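Local coordinates for peptidoglycan-recognition protein LB (Drosophila melanogaster, PDB 7NSZ), which cleaves bacterial peptidoglycan as a zinc-dependent N-acetylmuramoyl-L-alanine amidase of innate immunity, probably acting as a scavenger that turns biologically active peptidoglycan into inactive fragments, at residues A[119-124]-A[161-167]; A[80-85]-A[110-116]; A[37-41]-A[143-147]. The protein carries 1 engineered substitution. One frame throughout, in Å; residues are numbered along the deposited sequence.

Contact 1: A[119-124]-A[161-167]; sequences WRTELP and ECPGGRL. With ZN (zinc ion), chain B.
In this zinc amidase fold, an irregular loop, 119-124, can supply carbonyl acceptors to the first turn of a helix, here 165-171. Trp119 O, first in the segment, accepts from Leu167 N (3.2 Å), and Trp119 CB lies 3.6 Å from Leu167 CB, while the indole (chi1 m) leads away toward Met128 of helix 126-142. Arg120 O accepts from Arg166 N (2.9 Å). Arg120 CA sits only 3.6 Å from the CA of Gly164, the N-cap residue: a CB there would clash with Trp119 O and Arg120 N, and its phi of 91° independently suits glycine. The Arg120 guanidinium turns to Asp118 in a salt bridge. A water joins Thr121 O (3.2 Å) to Arg166 NE (2.9 Å). The Arg166 side chain (chi1-3 t, p, t) brings its guanidinium under Leu123 CD1, 3.8 Å from Arg166 NH1. Pro124 CG packs 4.0 Å from Leu167 CD1. A cis peptide links Pro163 to Cys162, a zinc ligand alongside His44 and His154: Cys162 SG is 2.3 Å from ZN.

Contact 2: A[80-85]-A[110-116]; sequences FSFGIG and SVGIVLI. Engineered in segment 80-85: Phe80 (natural residue Tyr).
How two neighbouring parallel strands interlock is well illustrated by 82-84 and 110-115, at the centre of the mixed amidase sheet. Their axes approach to 4.7 Å and diverge by 24°. Phe82 pairs with Ile113, Gly83 with Val114 and Ile84 with Leu115. Val114 N donates to Phe82 O (2.9 Å), Ile84 N to Val114 O (2.8 Å) and Ile116 N to Ile84 O (3.0 Å). At the entrance Ser81 is helical in phi/psi, so that Gly112 O receives both Ser81 N (2.8 Å) and Phe82 N (3.2 Å), while Gly112 N donates to Ser81 OG (2.8 Å).

On one face Gly83 leaves a hollow. Val114 (chi1 p) rises beside it and packs against one face of the Phe80 ring: Val114 CG1 is 3.5 Å from Phe80 CD2, and Val114 CB stands 3.6 Å from the Phe80 ring centroid, almost on its normal, a CH-pi contact. On the face of Phe82, Ile84, Ile113 and Leu115, Ile84 CG1 fits between Ile113 CG2 (3.7 Å) and Leu115 CD1 (4.1 Å), and Val111 CG1 meets the Phe82 ring edge (CD1, 3.9 Å); helix 126-142 closes over this side.

Phe80 is engineered from Tyr, a residue thought essential for coordinating the zinc-bound water. The ring lies on Val114 and beside the metal; it lacks a hydroxyl to offer that water and meets the site through its ring, against that of the zinc ligand His44.

Contact 3: A[37-41]-A[143-147]; sequences PAPYV and GYIDP
Pro37, Asp146 and Ala38 carry most of this small contact, which shows how a single parallel bridge can join residues around Ala38, leading into the strand through Val41, to the link that follows a helix. Pro37 gives up the largest area. Pro37 CB rests 3.4 Å from Gly143 O and 3.5 Å from Asp146 N, and Pro37 CA makes a CA-H...O approach of 3.5 Å to Tyr144 O. The ring lies mainly against backbone, with Pro37 CG also 4.1 Å from Asp146 OD1.

Ala38 provides the bridge itself. Paired in parallel with Ile145 (CA-CA 4.6 Å), it donates from N to Tyr144 O (2.8 Å, nearly linear) and receives at O the hydrogen bond from Asp146 N (2.8 Å), so the two bonds straddle Ile145. The contact lies where helix 126-142 leads on to edge strand 149-153 of the mixed amidase sheet: Gly143, at phi 86°, ends the helix in a Schellman motif, the chain passes through 145-146, turns at Pro147 and enters strand 149-153. Segment 37-41 likewise turns at Pro39, after which Tyr40 and Val41 run between strands 110-115 and 149-153.

Asp146 (chi1 t) has two tasks. OD2 receives Ala148 N, forming an Asx turn at the corner, and OD1 accepts a hydrogen bond from a water (2.5 Å) that also donates to Pro37 O (3.0 Å). Asp146 CB lies 4.0 Å from Pro39 CA. On the buried side, Val41 CG2 (chi1 t) meets Ile145 CG2 (chi1 m) at 4.1 Å, with Ile136 and Val140 of helix 126-142 nearby.

How the contacts relate
The chemistry of the three contacts varies with their depth in the fold. Contact 2, its centre about 2 Å from that of the chain, is almost entirely buried: parallel strand pairing with largely apolar faces, irregular only at Ser81. Contacts 1 and 3 each lie about 14 Å out, with exposed residues and a bridging water. Contact 3 shares its sheet with contact 2, since Tyr40 O probably accepts from Val111 N (2.9 Å). Contact 1 joins contact 2 by packing (Pro124 CG to Leu115 CD2, 3.9 Å) and by weak hydrogen bonds from Trp119 NE1 to Leu115 O and Ile116 O. Contacts 1 and 3 do not touch. Contacts 1 and 2 reach the zinc site.

Contact 1: A[119-124]-A[161-167]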
loop_
_atom_site.group_PDB
_atom_site.type_symbol
_atom_site.label_atom_id
_atom_site.label_comp_id
_atom_site.label_asym_id
_atom_site.label_seq_id
_atom_site.Cartn_x
_atom_site.Cartn_y
_atom_site.Cartn_z
ATOM N N TRP A 119 3.392 5.186 11.727
ATOM C CA TRP A 119 3.650 6.572 11.241
ATOM C C TRP A 119 2.606 7.568 11.782
ATOM O O TRP A 119 2.245 8.551 11.161
ATOM C CB TRP A 119 3.775 6.544 9.724
ATOM C CG TRP A 119 4.822 5.573 9.234
ATOM C CD1 TRP A 119 4.608 4.462 8.451
ATOM C CD2 TRP A 119 6.209 5.516 9.597
ATOM N NE1 TRP A 119 5.766 3.797 8.236
ATOM C CE2 TRP A 119 6.776 4.392 8.950
ATOM C CE3 TRP A 119 7.045 6.333 10.372
ATOM C CZ2 TRP A 119 8.102 4.050 9.048
ATOM C CZ3 TRP A 119 8.359 5.989 10.503
ATOM C CH2 TRP A 119 8.895 4.888 9.838
ATOM N N ARG A 120 2.159 7.261 12.995
ATOM C CA ARG A 120 1.277 8.197 13.754
ATOM C C ARG A 120 1.975 9.525 14.039
ATOM O O ARG A 120 1.329 10.527 13.804
ATOM C CB ARG A 120 0.803 7.512 15.033
ATOM C CG ARG A 120 -0.297 6.503 14.748
ATOM C CD ARG A 120 -0.733 5.833 16.037
ATOM N NE ARG A 120 0.398 5.164 16.649
ATOM C CZ ARG A 120 0.618 5.039 17.957
ATOM N NH1 ARG A 120 -0.265 5.485 18.834
ATOM N NH2 ARG A 120 1.715 4.445 18.387
ATOM N N THR A 121 3.217 9.509 14.482
ATOM C CA THR A 121 3.908 10.775 14.898
ATOM C C THR A 121 5.211 10.963 14.153
ATOM O O THR A 121 5.563 12.108 13.888
ATOM C CB THR A 121 4.112 10.833 16.418
ATOM O OG1 THR A 121 4.895 9.696 16.761
ATOM C CG2 THR A 121 2.793 10.875 17.151
ATOM N N GLU A 122 5.934 9.890 13.823
ATOM C CA GLU A 122 7.177 9.994 13.043
ATOM C C GLU A 122 6.880 10.020 11.541
ATOM O O GLU A 122 5.915 9.347 11.083
ATOM C CB GLU A 122 8.068 8.796 13.306
ATOM C CG GLU A 122 8.915 8.905 14.526
ATOM C CD GLU A 122 9.645 10.229 14.607
ATOM O OE1 GLU A 122 9.254 11.010 15.493
ATOM O OE2 GLU A 122 10.534 10.490 13.764
ATOM N N LEU A 123 7.670 10.782 10.824
ATOM C CA LEU A 123 7.644 10.833 9.340
ATOM C C LEU A 123 8.468 9.656 8.832
ATOM O O LEU A 123 9.610 9.481 9.238
ATOM C CB LEU A 123 8.228 12.160 8.840
ATOM C CG LEU A 123 8.166 12.353 7.340
ATOM C CD1 LEU A 123 6.712 12.487 6.917
ATOM C CD2 LEU A 123 8.975 13.567 6.933
ATOM N N PRO A 124 7.983 8.835 7.875
ATOM C CA PRO A 124 8.855 7.803 7.313
ATOM C C PRO A 124 10.126 8.428 6.744
ATOM O O PRO A 124 10.096 9.553 6.229
ATOM C CB PRO A 124 7.988 7.170 6.192
ATOM C CG PRO A 124 6.567 7.423 6.650
ATOM C CD PRO A 124 6.617 8.790 7.344
ATOM N N GLU A 161 -7.446 5.327 12.115
ATOM C CA GLU A 161 -6.299 6.257 12.234
ATOM C C GLU A 161 -5.303 6.104 11.063
ATOM O O GLU A 161 -4.582 7.047 10.753
ATOM C CB GLU A 161 -5.616 5.902 13.539
ATOM C CG GLU A 161 -4.447 6.755 13.932
ATOM C CD GLU A 161 -4.194 6.714 15.434
ATOM O OE1 GLU A 161 -3.400 7.528 15.930
ATOM O OE2 GLU A 161 -4.781 5.843 16.113
ATOM N N CYS A 162 -5.268 4.907 10.484
ATOM C CA CYS A 162 -4.371 4.603 9.332
ATOM C C CYS A 162 -4.500 5.705 8.281
ATOM O O CYS A 162 -5.601 6.071 7.864
ATOM C CB CYS A 162 -4.746 3.240 8.780
ATOM S SG CYS A 162 -3.696 2.780 7.400
ATOM N N PRO A 163 -3.387 6.232 7.698
ATOM C CA PRO A 163 -1.997 5.768 7.832
ATOM C C PRO A 163 -1.114 6.424 8.900
ATOM O O PRO A 163 0.068 6.433 8.795
ATOM C CB PRO A 163 -1.436 6.101 6.427
ATOM C CG PRO A 163 -2.122 7.440 6.090
ATOM C CD PRO A 163 -3.536 7.194 6.585
ATOM N N GLY A 164 -1.769 6.899 9.973
ATOM C CA GLY A 164 -1.096 7.675 11.033
ATOM C C GLY A 164 -1.173 9.144 10.706
ATOM O O GLY A 164 -1.066 9.524 9.572
ATOM N N GLY A 165 -1.353 9.987 11.723
ATOM C CA GLY A 165 -1.482 11.426 11.503
ATOM C C GLY A 165 -0.285 12.022 10.796
ATOM O O GLY A 165 -0.511 12.850 9.938
ATOM N N ARG A 166 0.932 11.669 11.156
ATOM C CA ARG A 166 2.109 12.297 10.524
ATOM C C ARG A 166 2.186 11.909 9.037
ATOM O O ARG A 166 2.443 12.806 8.182
ATOM C CB ARG A 166 3.395 11.941 11.267
ATOM C CG ARG A 166 4.630 12.701 10.792
ATOM C CD ARG A 166 4.531 14.206 10.973
ATOM N NE ARG A 166 5.546 14.951 10.265
ATOM C CZ ARG A 166 5.422 15.391 9.011
ATOM N NH1 ARG A 166 4.345 15.043 8.315
ATOM N NH2 ARG A 166 6.380 16.140 8.451
ATOM N N LEU A 167 2.041 10.621 8.708
ATOM C CA LEU A 167 2.099 10.212 7.281
ATOM C C LEU A 167 0.868 10.744 6.548
ATOM O O LEU A 167 0.991 11.121 5.401
ATOM C CB LEU A 167 2.205 8.690 7.241
ATOM C CG LEU A 167 2.170 8.084 5.839
ATOM C CD1 LEU A 167 3.178 8.690 4.876
ATOM C CD2 LEU A 167 2.346 6.564 5.953
HETATM ZN ZN ZN B . -4.929 1.131 6.433
HETATM O O HOH W 1 7.359 14.287 12.481
#

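Contact 2: A[80-85]-A[110-116]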
loop_
_atom_site.group_PDB
_atom_site.type_symbol
_atom_site.label_atom_id
_atom_site.label_comp_id
_atom_site.label_asym_id
_atom_site.label_seq_id
_atom_site.Cartn_x
_atom_site.Cartn_y
_atom_site.Cartn_z
ATOM N N PHE A 80 -2.805 -5.914 1.035
ATOM C CA PHE A 80 -2.262 -4.754 0.305
ATOM C C PHE A 80 -1.797 -5.142 -1.093
ATOM O O PHE A 80 -1.317 -6.282 -1.345
ATOM C CB PHE A 80 -1.103 -4.166 1.112
ATOM C CG PHE A 80 -1.495 -3.790 2.511
ATOM C CD1 PHE A 80 -2.392 -2.739 2.739
ATOM C CD2 PHE A 80 -0.965 -4.434 3.610
ATOM C CE1 PHE A 80 -2.765 -2.371 4.027
ATOM C CE2 PHE A 80 -1.321 -4.057 4.885
ATOM C CZ PHE A 80 -2.260 -3.045 5.094
ATOM N N SER A 81 -1.802 -4.177 -1.967
ATOM C CA SER A 81 -1.269 -4.339 -3.344
ATOM C C SER A 81 0.251 -4.423 -3.316
ATOM O O SER A 81 0.868 -5.242 -4.034
ATOM C CB SER A 81 -1.702 -3.217 -4.210
ATOM O OG SER A 81 -3.118 -2.976 -4.145
ATOM N N PHE A 82 0.858 -3.526 -2.523
ATOM C CA PHE A 82 2.329 -3.375 -2.428
ATOM C C PHE A 82 2.720 -2.938 -1.022
ATOM O O PHE A 82 1.903 -2.236 -0.355
ATOM C CB PHE A 82 2.907 -2.338 -3.407
ATOM C CG PHE A 82 2.729 -2.737 -4.846
ATOM C CD1 PHE A 82 1.634 -2.333 -5.551
ATOM C CD2 PHE A 82 3.661 -3.508 -5.498
ATOM C CE1 PHE A 82 1.412 -2.761 -6.845
ATOM C CE2 PHE A 82 3.436 -3.955 -6.804
ATOM C CZ PHE A 82 2.319 -3.545 -7.471
ATOM N N GLY A 83 3.886 -3.316 -0.553
ATOM C CA GLY A 83 4.474 -2.781 0.673
ATOM C C GLY A 83 5.744 -2.055 0.368
ATOM O O GLY A 83 6.430 -2.312 -0.651
ATOM N N ILE A 84 6.087 -1.127 1.243
ATOM C CA ILE A 84 7.323 -0.322 1.187
ATOM C C ILE A 84 8.107 -0.533 2.470
ATOM O O ILE A 84 7.549 -0.325 3.578
ATOM C CB ILE A 84 6.993 1.162 1.014
ATOM C CG1 ILE A 84 5.994 1.469 -0.094
ATOM C CG2 ILE A 84 8.275 1.976 0.879
ATOM C CD1 ILE A 84 6.482 1.259 -1.395
ATOM N N GLY A 85 9.363 -0.923 2.348
ATOM C CA GLY A 85 10.216 -1.093 3.532
ATOM C C GLY A 85 11.106 0.130 3.769
ATOM O O GLY A 85 11.321 0.938 2.883
ATOM N N SER A 110 -8.452 0.257 -6.794
ATOM C CA SER A 110 -7.354 0.983 -6.143
ATOM C C SER A 110 -6.076 0.162 -6.153
ATOM O O SER A 110 -6.131 -1.081 -6.276
ATOM C CB SER A 110 -7.746 1.419 -4.788
ATOM O OG SER A 110 -7.750 0.326 -3.832
ATOM N N VAL A 111 -4.987 0.884 -5.939
ATOM C CA VAL A 111 -3.715 0.316 -5.504
ATOM C C VAL A 111 -3.606 0.676 -4.046
ATOM O O VAL A 111 -3.514 1.862 -3.700
ATOM C CB VAL A 111 -2.540 0.831 -6.341
ATOM C CG1 VAL A 111 -1.241 0.213 -5.912
ATOM C CG2 VAL A 111 -2.805 0.650 -7.798
ATOM N N GLY A 112 -3.551 -0.336 -3.195
ATOM C CA GLY A 112 -3.334 -0.179 -1.755
ATOM C C GLY A 112 -1.868 -0.337 -1.398
ATOM O O GLY A 112 -1.348 -1.452 -1.556
ATOM N N ILE A 113 -1.226 0.703 -0.869
ATOM C CA ILE A 113 0.223 0.709 -0.621
ATOM C C ILE A 113 0.437 0.848 0.866
ATOM O O ILE A 113 -0.078 1.846 1.422
ATOM C CB ILE A 113 0.927 1.857 -1.377
ATOM C CG1 ILE A 113 0.670 1.792 -2.882
ATOM C CG2 ILE A 113 2.423 1.883 -1.063
ATOM C CD1 ILE A 113 1.131 3.068 -3.648
ATOM N N VAL A 114 1.076 -0.102 1.506
ATOM C CA VAL A 114 1.389 -0.001 2.950
ATOM C C VAL A 114 2.849 0.413 3.102
ATOM O O VAL A 114 3.779 -0.190 2.575
ATOM C CB VAL A 114 1.065 -1.305 3.700
ATOM C CG1 VAL A 114 1.896 -2.497 3.258
ATOM C CG2 VAL A 114 1.197 -1.092 5.199
ATOM N N LEU A 115 3.070 1.459 3.895
ATOM C CA LEU A 115 4.405 1.851 4.345
ATOM C C LEU A 115 4.645 1.150 5.672
ATOM O O LEU A 115 3.954 1.441 6.648
ATOM C CB LEU A 115 4.569 3.372 4.452
ATOM C CG LEU A 115 4.923 4.069 3.144
ATOM C CD1 LEU A 115 3.793 4.144 2.171
ATOM C CD2 LEU A 115 5.446 5.501 3.437
ATOM N N ILE A 116 5.502 0.151 5.700
ATOM C CA ILE A 116 5.701 -0.686 6.902
ATOM C C ILE A 116 6.192 0.223 8.039
ATOM O O ILE A 116 7.113 1.047 7.858
ATOM C CB ILE A 116 6.677 -1.846 6.625
ATOM C CG1 ILE A 116 6.085 -2.779 5.565
ATOM C CG2 ILE A 116 7.035 -2.613 7.884
ATOM C CD1 ILE A 116 7.090 -3.692 4.909
#

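Contact 3: A[37-41]-A[143-147]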
loop_
_atom_site.group_PDB
_atom_site.type_symbol
_atom_site.label_atom_id
_atom_site.label_comp_id
_atom_site.label_asym_id
_atom_site.label_seq_id
_atom_site.Cartn_x
_atom_site.Cartn_y
_atom_site.Cartn_z
ATOM N N PRO A 37 -7.261 0.826 -15.705
ATOM C CA PRO A 37 -6.343 1.480 -14.782
ATOM C C PRO A 37 -7.060 1.835 -13.483
ATOM O O PRO A 37 -8.190 2.231 -13.475
ATOM C CB PRO A 37 -5.892 2.734 -15.515
ATOM C CG PRO A 37 -7.028 3.029 -16.438
ATOM C CD PRO A 37 -7.581 1.684 -16.849
ATOM N N ALA A 38 -6.369 1.733 -12.367
ATOM C CA ALA A 38 -7.007 2.009 -11.064
ATOM C C ALA A 38 -7.222 3.506 -10.906
ATOM O O ALA A 38 -6.303 4.278 -11.073
ATOM C CB ALA A 38 -6.124 1.535 -9.955
ATOM N N PRO A 39 -8.439 3.942 -10.547
ATOM C CA PRO A 39 -8.680 5.361 -10.370
ATOM C C PRO A 39 -8.262 5.893 -9.005
ATOM O O PRO A 39 -8.249 7.092 -8.874
ATOM C CB PRO A 39 -10.202 5.468 -10.582
ATOM C CG PRO A 39 -10.722 4.150 -10.164
ATOM C CD PRO A 39 -9.686 3.157 -10.645
ATOM N N TYR A 40 -7.924 5.014 -8.035
ATOM C CA TYR A 40 -7.489 5.434 -6.690
ATOM C C TYR A 40 -6.201 4.752 -6.270
ATOM O O TYR A 40 -5.910 3.588 -6.628
ATOM C CB TYR A 40 -8.540 5.090 -5.645
ATOM C CG TYR A 40 -9.847 5.808 -5.867
ATOM C CD1 TYR A 40 -10.848 5.226 -6.620
ATOM C CD2 TYR A 40 -10.022 7.113 -5.417
ATOM C CE1 TYR A 40 -12.047 5.891 -6.853
ATOM C CE2 TYR A 40 -11.212 7.788 -5.642
ATOM C CZ TYR A 40 -12.204 7.178 -6.359
ATOM O OH TYR A 40 -13.358 7.912 -6.528
ATOM N N VAL A 41 -5.462 5.496 -5.468
ATOM C CA VAL A 41 -4.304 4.994 -4.698
ATOM C C VAL A 41 -4.630 5.259 -3.242
ATOM O O VAL A 41 -4.908 6.425 -2.889
ATOM C CB VAL A 41 -2.985 5.644 -5.115
ATOM C CG1 VAL A 41 -1.848 5.196 -4.233
ATOM C CG2 VAL A 41 -2.677 5.423 -6.572
ATOM N N GLY A 143 0.300 2.136 -17.249
ATOM C CA GLY A 143 -1.131 2.102 -17.522
ATOM C C GLY A 143 -1.929 1.327 -16.472
ATOM O O GLY A 143 -3.127 1.133 -16.691
ATOM N N TYR A 144 -1.327 0.981 -15.337
ATOM C CA TYR A 144 -2.040 0.302 -14.221
ATOM C C TYR A 144 -2.777 1.296 -13.331
ATOM O O TYR A 144 -3.722 0.878 -12.607
ATOM C CB TYR A 144 -1.082 -0.512 -13.334
ATOM C CG TYR A 144 -0.333 -1.602 -14.063
ATOM C CD1 TYR A 144 1.033 -1.702 -13.921
ATOM C CD2 TYR A 144 -0.970 -2.539 -14.846
ATOM C CE1 TYR A 144 1.777 -2.683 -14.555
ATOM C CE2 TYR A 144 -0.244 -3.508 -15.520
ATOM C CZ TYR A 144 1.130 -3.565 -15.376
ATOM O OH TYR A 144 1.870 -4.538 -16.003
ATOM N N ILE A 145 -2.313 2.548 -13.278
ATOM C CA ILE A 145 -2.931 3.612 -12.443
ATOM C C ILE A 145 -3.428 4.723 -13.368
ATOM O O ILE A 145 -2.652 5.130 -14.266
ATOM C CB ILE A 145 -1.924 4.155 -11.421
ATOM C CG1 ILE A 145 -1.461 3.048 -10.493
ATOM C CG2 ILE A 145 -2.578 5.301 -10.683
ATOM C CD1 ILE A 145 -0.446 3.448 -9.487
ATOM N N ASP A 146 -4.671 5.135 -13.235
ATOM C CA ASP A 146 -5.217 6.221 -14.065
ATOM C C ASP A 146 -4.300 7.433 -13.963
ATOM O O ASP A 146 -3.877 7.821 -12.887
ATOM C CB ASP A 146 -6.634 6.505 -13.599
ATOM C CG ASP A 146 -7.395 7.335 -14.595
ATOM O OD1 ASP A 146 -8.306 6.736 -15.211
ATOM O OD2 ASP A 146 -7.028 8.547 -14.752
ATOM N N PRO A 147 -3.970 8.110 -15.089
ATOM C CA PRO A 147 -3.175 9.330 -15.015
ATOM C C PRO A 147 -3.818 10.455 -14.195
ATOM O O PRO A 147 -3.081 11.237 -13.706
ATOM C CB PRO A 147 -3.007 9.780 -16.481
ATOM C CG PRO A 147 -4.075 9.040 -17.238
ATOM C CD PRO A 147 -4.365 7.768 -16.462
HETATM O O HOH W 2 -9.553 4.803 -14.263
#